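Local coordinates for D-hydantoinase (Ralstonia pickettii, PDB 1NFG), which probably hydrolyses the cyclic amide bond of D-hydantoin derivatives stereospecifically, using a pair of zinc ions held in each subunit, at residues H57-D71 with S311-R325. Numbering follows the deposited sequence.
With ZN (zinc ion), chain E.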
ATOM      1  N   HIS A  57      -4.259   9.379  29.129  1.00 19.92           N
ATOM      2  CA  HIS A  57      -2.935   8.765  29.146  1.00 21.72           C
ATOM      3  C   HIS A  57      -1.978   9.501  30.075  1.00 22.78           C
ATOM      4  O   HIS A  57      -1.167  10.313  29.622  1.00 23.93           O
ATOM      5  CB  HIS A  57      -2.354   8.715  27.730  1.00 22.43           C
ATOM      6  CG  HIS A  57      -1.127   7.861  27.601  1.00 24.41           C
ATOM      7  ND1 HIS A  57      -0.780   7.234  26.421  1.00 24.89           N
ATOM      8  CD2 HIS A  57      -0.169   7.526  28.497  1.00 25.50           C
ATOM      9  CE1 HIS A  57       0.335   6.549  26.600  1.00 25.49           C
ATOM     10  NE2 HIS A  57       0.726   6.708  27.851  1.00 26.40           N
ATOM     11  N   THR A  58      -2.071   9.205  31.371  1.00 21.97           N
ATOM     12  CA  THR A  58      -1.205   9.831  32.363  1.00 23.11           C
ATOM     13  C   THR A  58      -0.535   8.831  33.295  1.00 24.48           C
ATOM     14  O   THR A  58      -1.031   7.722  33.516  1.00 23.93           O
ATOM     15  CB  THR A  58      -1.975  10.831  33.262  1.00 22.66           C
ATOM     16  OG1 THR A  58      -3.060  10.155  33.915  1.00 24.48           O
ATOM     17  CG2 THR A  58      -2.513  11.980  32.446  1.00 22.70           C
ATOM     18  N   HIS A  59       0.605   9.251  33.830  1.00 26.97           N
ATOM     19  CA  HIS A  59       1.380   8.470  34.787  1.00 28.78           C
ATOM     20  C   HIS A  59       1.684   9.487  35.876  1.00 30.47           C
ATOM     21  O   HIS A  59       2.836   9.832  36.145  1.00 30.73           O
ATOM     22  CB  HIS A  59       2.665   7.958  34.141  1.00 29.49           C
ATOM     23  CG  HIS A  59       2.428   7.068  32.960  1.00 29.65           C
ATOM     24  ND1 HIS A  59       1.719   5.889  33.048  1.00 28.76           N
ATOM     25  CD2 HIS A  59       2.801   7.187  31.664  1.00 29.56           C
ATOM     26  CE1 HIS A  59       1.665   5.320  31.857  1.00 29.47           C
ATOM     27  NE2 HIS A  59       2.313   6.087  30.999  1.00 31.28           N
ATOM     28  N   VAL A  60       0.602   9.981  36.467  1.00 32.34           N
ATOM     29  CA  VAL A  60       0.619  10.989  37.514  1.00 34.79           C
ATOM     30  C   VAL A  60       1.591  10.735  38.676  1.00 36.05           C
ATOM     31  O   VAL A  60       2.310  11.644  39.095  1.00 34.05           O
ATOM     32  CB  VAL A  60      -0.814  11.171  38.043  1.00 35.12           C
ATOM     33  CG1 VAL A  60      -0.819  12.057  39.237  1.00 38.14           C
ATOM     34  CG2 VAL A  60      -1.681  11.776  36.953  1.00 35.99           C
ATOM     35  N   GLU A  61       1.609   9.507  39.190  1.00 38.31           N
ATOM     36  CA  GLU A  61       2.493   9.132  40.295  1.00 40.74           C
ATOM     37  C   GLU A  61       3.125   7.782  39.976  1.00 42.36           C
ATOM     38  O   GLU A  61       2.431   6.777  39.830  1.00 40.93           O
ATOM     39  CB  GLU A  61       1.702   9.036  41.597  1.00 41.55           C
ATOM     40  CG  GLU A  61       2.465   9.504  42.817  1.00 43.13           C
ATOM     41  CD  GLU A  61       1.613   9.472  44.065  1.00 45.16           C
ATOM     42  OE1 GLU A  61       1.445   8.380  44.638  1.00 47.82           O
ATOM     43  OE2 GLU A  61       1.095  10.533  44.468  1.00 45.91           O
ATOM     44  N   THR A  62       4.447   7.757  39.889  1.00 46.31           N
ATOM     45  CA  THR A  62       5.151   6.533  39.539  1.00 50.98           C
ATOM     46  C   THR A  62       6.434   6.293  40.317  1.00 54.12           C
ATOM     47  O   THR A  62       7.028   7.224  40.865  1.00 54.82           O
ATOM     48  CB  THR A  62       5.473   6.546  38.020  1.00 50.64           C
ATOM     49  OG1 THR A  62       4.346   6.045  37.297  1.00 51.96           O
ATOM     50  CG2 THR A  62       6.701   5.713  37.697  1.00 51.83           C
ATOM     51  N   VAL A  63       6.845   5.028  40.360  1.00 58.11           N
ATOM     52  CA  VAL A  63       8.083   4.618  41.021  1.00 62.80           C
ATOM     53  C   VAL A  63       8.877   3.746  40.035  1.00 66.17           C
ATOM     54  O   VAL A  63       8.507   2.599  39.770  1.00 66.11           O
ATOM     55  CB  VAL A  63       7.804   3.806  42.315  1.00 61.36           C
ATOM     56  CG1 VAL A  63       9.118   3.345  42.928  1.00 60.86           C
ATOM     57  CG2 VAL A  63       7.033   4.659  43.311  1.00 60.60           C
ATOM     58  N   SER A  64       9.955   4.305  39.480  1.00 70.02           N
ATOM     59  CA  SER A  64      10.799   3.588  38.520  1.00 73.32           C
ATOM     60  C   SER A  64      12.217   3.368  39.037  1.00 75.88           C
ATOM     61  O   SER A  64      12.980   4.316  39.240  1.00 75.17           O
ATOM     62  CB  SER A  64      10.866   4.339  37.187  1.00 72.79           C
ATOM     63  OG  SER A  64      11.833   3.755  36.326  1.00 71.09           O
ATOM     64  N   PHE A  65      12.561   2.100  39.230  1.00 78.68           N
ATOM     65  CA  PHE A  65      13.872   1.717  39.723  1.00 81.33           C
ATOM     66  C   PHE A  65      14.129   2.339  41.096  1.00 81.77           C
ATOM     67  O   PHE A  65      15.026   3.173  41.260  1.00 82.18           O
ATOM     68  CB  PHE A  65      14.964   2.145  38.734  1.00 83.31           C
ATOM     69  CG  PHE A  65      16.263   1.400  38.907  1.00 86.65           C
ATOM     70  CD1 PHE A  65      16.324   0.021  38.700  1.00 87.58           C
ATOM     71  CD2 PHE A  65      17.426   2.071  39.291  1.00 87.87           C
ATOM     72  CE1 PHE A  65      17.523  -0.682  38.871  1.00 88.62           C
ATOM     73  CE2 PHE A  65      18.633   1.379  39.465  1.00 88.73           C
ATOM     74  CZ  PHE A  65      18.680  -0.001  39.254  1.00 88.84           C
ATOM     75  N   ASN A  66      13.317   1.935  42.071  1.00 81.36           N
ATOM     76  CA  ASN A  66      13.437   2.402  43.451  1.00 80.38           C
ATOM     77  C   ASN A  66      13.198   3.899  43.681  1.00 78.24           C
ATOM     78  O   ASN A  66      12.882   4.313  44.797  1.00 77.74           O
ATOM     79  CB  ASN A  66      14.812   2.011  44.000  1.00 82.59           C
ATOM     80  CG  ASN A  66      14.989   2.389  45.455  1.00 84.84           C
ATOM     81  OD1 ASN A  66      14.216   1.966  46.318  1.00 85.72           O
ATOM     82  ND2 ASN A  66      16.011   3.190  45.738  1.00 86.09           N
ATOM     83  N   THR A  67      13.350   4.709  42.637  1.00 75.67           N
ATOM     84  CA  THR A  67      13.142   6.151  42.761  1.00 72.30           C
ATOM     85  C   THR A  67      11.700   6.536  42.401  1.00 68.93           C
ATOM     86  O   THR A  67      11.040   5.853  41.612  1.00 67.92           O
ATOM     87  CB  THR A  67      14.129   6.937  41.858  1.00 73.34           C
ATOM     88  OG1 THR A  67      13.994   8.341  42.109  1.00 73.95           O
ATOM     89  CG2 THR A  67      13.846   6.668  40.388  1.00 73.63           C
ATOM     90  N   GLN A  68      11.215   7.628  42.986  1.00 64.63           N
ATOM     91  CA  GLN A  68       9.855   8.089  42.731  1.00 60.36           C
ATOM     92  C   GLN A  68       9.795   9.299  41.814  1.00 56.05           C
ATOM     93  O   GLN A  68      10.746  10.078  41.727  1.00 55.19           O
ATOM     94  CB  GLN A  68       9.160   8.445  44.038  1.00 62.26           C
ATOM     95  CG  GLN A  68       9.100   7.322  45.037  1.00 66.28           C
ATOM     96  CD  GLN A  68       8.196   7.660  46.201  1.00 68.42           C
ATOM     97  OE1 GLN A  68       6.987   7.831  46.030  1.00 69.98           O
ATOM     98  NE2 GLN A  68       8.777   7.768  47.394  1.00 68.49           N
ATOM     99  N   SER A  69       8.658   9.456  41.144  1.00 50.77           N
ATOM    100  CA  SER A  69       8.445  10.570  40.234  1.00 45.89           C
ATOM    101  C   SER A  69       8.267  11.881  40.993  1.00 43.09           C
ATOM    102  O   SER A  69       7.758  11.900  42.116  1.00 41.80           O
ATOM    103  CB  SER A  69       7.218  10.302  39.362  1.00 45.79           C
ATOM    104  OG  SER A  69       6.104   9.919  40.149  1.00 44.38           O
ATOM    105  N   ALA A  70       8.692  12.974  40.372  1.00 39.88           N
ATOM    106  CA  ALA A  70       8.594  14.293  40.978  1.00 38.06           C
ATOM    107  C   ALA A  70       7.149  14.656  41.316  1.00 37.45           C
ATOM    108  O   ALA A  70       6.877  15.211  42.377  1.00 37.53           O
ATOM    109  CB  ALA A  70       9.195  15.332  40.045  1.00 38.29           C
ATOM    110  N   ASP A  71       6.227  14.347  40.410  1.00 35.50           N
ATOM    111  CA  ASP A  71       4.821  14.646  40.635  1.00 33.95           C
ATOM    112  C   ASP A  71       4.124  13.533  41.385  1.00 32.83           C
ATOM    113  O   ASP A  71       4.529  12.375  41.324  1.00 32.42           O
ATOM    114  CB  ASP A  71       4.071  14.863  39.312  1.00 34.43           C
ATOM    115  CG  ASP A  71       4.066  16.307  38.869  1.00 34.97           C
ATOM    116  OD1 ASP A  71       4.086  17.202  39.741  1.00 36.16           O
ATOM    117  OD2 ASP A  71       4.025  16.550  37.647  1.00 36.25           O
ATOM    118  N   SER A 311      -3.530  12.557  23.756  1.00 21.22           N
ATOM    119  CA  SER A 311      -3.278  12.504  25.192  1.00 20.97           C
ATOM    120  C   SER A 311      -1.875  13.015  25.453  1.00 21.26           C
ATOM    121  O   SER A 311      -1.192  13.413  24.513  1.00 20.61           O
ATOM    122  CB  SER A 311      -3.450  11.076  25.719  1.00 21.07           C
ATOM    123  OG  SER A 311      -2.685  10.146  24.973  1.00 22.16           O
ATOM    124  N   SER A 312      -1.439  13.000  26.714  1.00 22.58           N
ATOM    125  CA  SER A 312      -0.112  13.520  27.061  1.00 23.07           C
ATOM    126  C   SER A 312       0.997  12.532  27.429  1.00 23.49           C
ATOM    127  O   SER A 312       2.170  12.810  27.186  1.00 23.35           O
ATOM    128  CB  SER A 312      -0.237  14.538  28.205  1.00 24.01           C
ATOM    129  OG  SER A 312      -0.692  13.920  29.403  1.00 22.94           O
ATOM    130  N   ASP A 313       0.644  11.388  28.007  1.00 24.56           N
ATOM    131  CA  ASP A 313       1.657  10.418  28.452  1.00 25.49           C
ATOM    132  C   ASP A 313       2.561  11.172  29.432  1.00 23.80           C
ATOM    133  O   ASP A 313       3.792  11.107  29.361  1.00 22.99           O
ATOM    134  CB  ASP A 313       2.477   9.867  27.271  1.00 25.62           C
ATOM    135  CG  ASP A 313       3.344   8.662  27.663  1.00 27.48           C
ATOM    136  OD1 ASP A 313       3.006   7.969  28.650  1.00 25.19           O
ATOM    137  OD2 ASP A 313       4.356   8.393  26.974  1.00 29.65           O
ATOM    138  N   HIS A 314       1.911  11.894  30.340  1.00 22.91           N
ATOM    139  CA  HIS A 314       2.573  12.701  31.358  1.00 23.76           C
ATOM    140  C   HIS A 314       3.428  11.908  32.351  1.00 24.19           C
ATOM    141  O   HIS A 314       2.951  10.973  33.009  1.00 22.25           O
ATOM    142  CB  HIS A 314       1.525  13.512  32.137  1.00 22.97           C
ATOM    143  CG  HIS A 314       2.107  14.389  33.202  1.00 22.95           C
ATOM    144  ND1 HIS A 314       2.678  15.614  32.927  1.00 23.90           N
ATOM    145  CD2 HIS A 314       2.242  14.202  34.537  1.00 21.58           C
ATOM    146  CE1 HIS A 314       3.140  16.143  34.047  1.00 22.94           C
ATOM    147  NE2 HIS A 314       2.888  15.306  35.038  1.00 21.62           N
ATOM    148  N   CYS A 315       4.692  12.305  32.444  1.00 24.39           N
ATOM    149  CA  CYS A 315       5.653  11.698  33.355  1.00 27.28           C
ATOM    150  C   CYS A 315       6.395  12.826  34.064  1.00 28.53           C
ATOM    151  O   CYS A 315       6.393  13.969  33.600  1.00 28.39           O
ATOM    152  CB  CYS A 315       6.652  10.827  32.595  1.00 26.98           C
ATOM    153  SG  CYS A 315       5.944   9.308  31.950  1.00 29.19           S
ATOM    154  N   SER A 316       7.034  12.511  35.182  1.00 29.65           N
ATOM    155  CA  SER A 316       7.751  13.530  35.925  1.00 31.83           C
ATOM    156  C   SER A 316       9.105  13.066  36.438  1.00 32.66           C
ATOM    157  O   SER A 316       9.225  12.593  37.566  1.00 34.66           O
ATOM    158  CB  SER A 316       6.881  14.022  37.088  1.00 31.81           C
ATOM    159  OG  SER A 316       6.171  12.942  37.680  1.00 33.60           O
ATOM    160  N   TRP A 317      10.125  13.193  35.597  1.00 32.32           N
ATOM    161  CA  TRP A 317      11.472  12.815  35.987  1.00 32.74           C
ATOM    162  C   TRP A 317      12.303  14.090  35.990  1.00 33.93           C
ATOM    163  O   TRP A 317      12.660  14.610  34.933  1.00 34.84           O
ATOM    164  CB  TRP A 317      12.057  11.809  35.002  1.00 31.63           C
ATOM    165  CG  TRP A 317      11.278  10.542  34.907  1.00 32.20           C
ATOM    166  CD1 TRP A 317      10.745   9.994  33.776  1.00 32.97           C
ATOM    167  CD2 TRP A 317      10.936   9.656  35.981  1.00 32.06           C
ATOM    168  NE1 TRP A 317      10.089   8.826  34.077  1.00 33.69           N
ATOM    169  CE2 TRP A 317      10.190   8.593  35.423  1.00 33.15           C
ATOM    170  CE3 TRP A 317      11.185   9.658  37.359  1.00 32.37           C
ATOM    171  CZ2 TRP A 317       9.688   7.537  36.197  1.00 33.00           C
ATOM    172  CZ3 TRP A 317      10.688   8.607  38.130  1.00 32.72           C
ATOM    173  CH2 TRP A 317       9.947   7.562  37.545  1.00 33.19           C
ATOM    174  N   LEU A 318      12.588  14.600  37.182  1.00 34.15           N
ATOM    175  CA  LEU A 318      13.366  15.819  37.327  1.00 34.48           C
ATOM    176  C   LEU A 318      14.563  15.802  36.405  1.00 35.04           C
ATOM    177  O   LEU A 318      15.264  14.796  36.296  1.00 35.09           O
ATOM    178  CB  LEU A 318      13.851  15.979  38.767  1.00 34.70           C
ATOM    179  CG  LEU A 318      12.799  16.130  39.861  1.00 35.09           C
ATOM    180  CD1 LEU A 318      13.506  16.199  41.202  1.00 34.77           C
ATOM    181  CD2 LEU A 318      11.963  17.383  39.624  1.00 33.80           C
ATOM    182  N   PHE A 319      14.794  16.919  35.729  1.00 35.55           N
ATOM    183  CA  PHE A 319      15.930  17.001  34.839  1.00 36.69           C
ATOM    184  C   PHE A 319      17.180  16.819  35.683  1.00 39.01           C
ATOM    185  O   PHE A 319      18.124  16.142  35.273  1.00 39.36           O
ATOM    186  CB  PHE A 319      15.976  18.355  34.139  1.00 34.29           C
ATOM    187  CG  PHE A 319      17.189  18.540  33.282  1.00 32.58           C
ATOM    188  CD1 PHE A 319      17.497  17.618  32.284  1.00 32.43           C
ATOM    189  CD2 PHE A 319      18.030  19.629  33.471  1.00 31.13           C
ATOM    190  CE1 PHE A 319      18.628  17.777  31.489  1.00 32.25           C
ATOM    191  CE2 PHE A 319      19.164  19.799  32.681  1.00 31.58           C
ATOM    192  CZ  PHE A 319      19.465  18.871  31.687  1.00 32.30           C
ATOM    193  N   LYS A 320      17.176  17.422  36.869  1.00 41.61           N
ATOM    194  CA  LYS A 320      18.316  17.317  37.765  1.00 44.01           C
ATOM    195  C   LYS A 320      18.270  16.026  38.579  1.00 44.94           C
ATOM    196  O   LYS A 320      19.117  15.145  38.429  1.00 47.06           O
ATOM    197  CB  LYS A 320      18.371  18.513  38.704  1.00 44.93           C
ATOM    198  CG  LYS A 320      19.682  18.583  39.453  1.00 50.24           C
ATOM    199  CD  LYS A 320      19.803  19.837  40.298  1.00 53.88           C
ATOM    200  CE  LYS A 320      21.158  19.893  40.999  1.00 55.10           C
ATOM    201  NZ  LYS A 320      21.306  21.140  41.807  1.00 57.03           N
ATOM    202  N   GLY A 321      17.275  15.892  39.436  1.00 44.29           N
ATOM    203  CA  GLY A 321      17.203  14.682  40.228  1.00 45.82           C
ATOM    204  C   GLY A 321      17.193  13.335  39.507  1.00 46.24           C
ATOM    205  O   GLY A 321      17.933  12.431  39.890  1.00 46.05           O
ATOM    206  N   HIS A 322      16.386  13.197  38.456  1.00 47.29           N
ATOM    207  CA  HIS A 322      16.251  11.917  37.754  1.00 47.61           C
ATOM    208  C   HIS A 322      16.959  11.698  36.410  1.00 47.32           C
ATOM    209  O   HIS A 322      17.623  10.678  36.215  1.00 46.75           O
ATOM    210  CB  HIS A 322      14.760  11.617  37.593  1.00 48.90           C
ATOM    211  CG  HIS A 322      13.974  11.818  38.851  1.00 50.72           C
ATOM    212  ND1 HIS A 322      14.163  11.049  39.978  1.00 51.54           N
ATOM    213  CD2 HIS A 322      13.032  12.734  39.176  1.00 50.89           C
ATOM    214  CE1 HIS A 322      13.373  11.482  40.944  1.00 51.81           C
ATOM    215  NE2 HIS A 322      12.675  12.505  40.483  1.00 51.59           N
ATOM    216  N   LYS A 323      16.799  12.630  35.475  1.00 47.06           N
ATOM    217  CA  LYS A 323      17.436  12.496  34.164  1.00 46.61           C
ATOM    218  C   LYS A 323      18.948  12.337  34.327  1.00 47.05           C
ATOM    219  O   LYS A 323      19.613  11.676  33.523  1.00 45.69           O
ATOM    220  CB  LYS A 323      17.131  13.727  33.300  1.00 44.53           C
ATOM    221  CG  LYS A 323      15.658  13.891  32.933  1.00 41.41           C
ATOM    222  CD  LYS A 323      15.171  12.751  32.044  1.00 39.07           C
ATOM    223  CE  LYS A 323      13.726  12.943  31.629  1.00 35.35           C
ATOM    224  NZ  LYS A 323      13.308  11.893  30.674  1.00 34.51           N
ATOM    225  N   ASP A 324      19.467  12.946  35.386  1.00 48.00           N
ATOM    226  CA  ASP A 324      20.884  12.916  35.706  1.00 49.07           C
ATOM    227  C   ASP A 324      21.543  11.546  35.671  1.00 49.56           C
ATOM    228  O   ASP A 324      22.659  11.411  35.174  1.00 48.86           O
ATOM    229  CB  ASP A 324      21.116  13.544  37.078  1.00 50.27           C
ATOM    230  CG  ASP A 324      21.639  14.954  36.981  1.00 53.14           C
ATOM    231  OD1 ASP A 324      22.610  15.170  36.222  1.00 57.33           O
ATOM    232  OD2 ASP A 324      21.095  15.848  37.657  1.00 54.17           O
ATOM    233  N   ARG A 325      20.880  10.529  36.207  1.00 50.37           N
ATOM    234  CA  ARG A 325      21.477   9.209  36.198  1.00 52.72           C
ATOM    235  C   ARG A 325      21.485   8.665  34.777  1.00 53.46           C
ATOM    236  O   ARG A 325      20.829   7.674  34.466  1.00 55.23           O
ATOM    237  CB  ARG A 325      20.729   8.263  37.145  1.00 54.89           C
ATOM    238  CG  ARG A 325      19.277   7.993  36.814  1.00 59.59           C
ATOM    239  CD  ARG A 325      18.717   6.940  37.766  1.00 64.09           C
ATOM    240  NE  ARG A 325      17.334   6.580  37.458  1.00 68.87           N
ATOM    241  CZ  ARG A 325      16.584   5.776  38.208  1.00 71.08           C
ATOM    242  NH1 ARG A 325      17.087   5.243  39.317  1.00 72.48           N
ATOM    243  NH2 ARG A 325      15.332   5.506  37.854  1.00 71.70           N
TER
HETATM  244 ZN    ZN E 501       2.728   5.765  28.731  1.00 21.03          ZN
HETATM  245  O   HOH W   1       6.211   9.555  36.088  1.00 42.28           O
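His57, His59 and Asp313 converge on one zinc ion, each giving a single atom: NE2 of His57 at 2.4 Å, NE2 of His59 at 2.3 Å and OD1 of Asp313 at 2.2 Å from the metal. Imidazole offers zinc a neutral nitrogen lone pair, and the carboxylate an anionic oxygen. Glu260 is the further polar partner of His57. Asp313 runs alongside His57, with CB over one face of that imidazole and CG anti to the backbone N (chi1 -169°), which brings OD1 to the metal; against His59 its carboxylate is turned 73° from the ring plane. This is the metal centre of the amidohydrolase TIM barrel, where a His-X-His pair at the end of strand 48-58, His57 in the strand and His59 just beyond it, meets an aspartate just after strand 310-311; carbamylated Lys148 bridges to the second zinc.

Farther along, His314 NE2 donates a hydrogen bond, in its own ring plane, to the anti side of Asp71 OD2 (3.1 Å), while Gly339 and Asn408 provide further partners for the ring and the carboxylate. Small Ser316 fits close to the other backbone: Asp71 N donates to its OG. Ala70 N donates to Ser316 O (2.9 Å). Trp317 extends the benzene end of its indole against the hairpin 63-68 and the residue before it: CH2 meets Ser64 CB, and Thr62 CG2 at 3.7 Å.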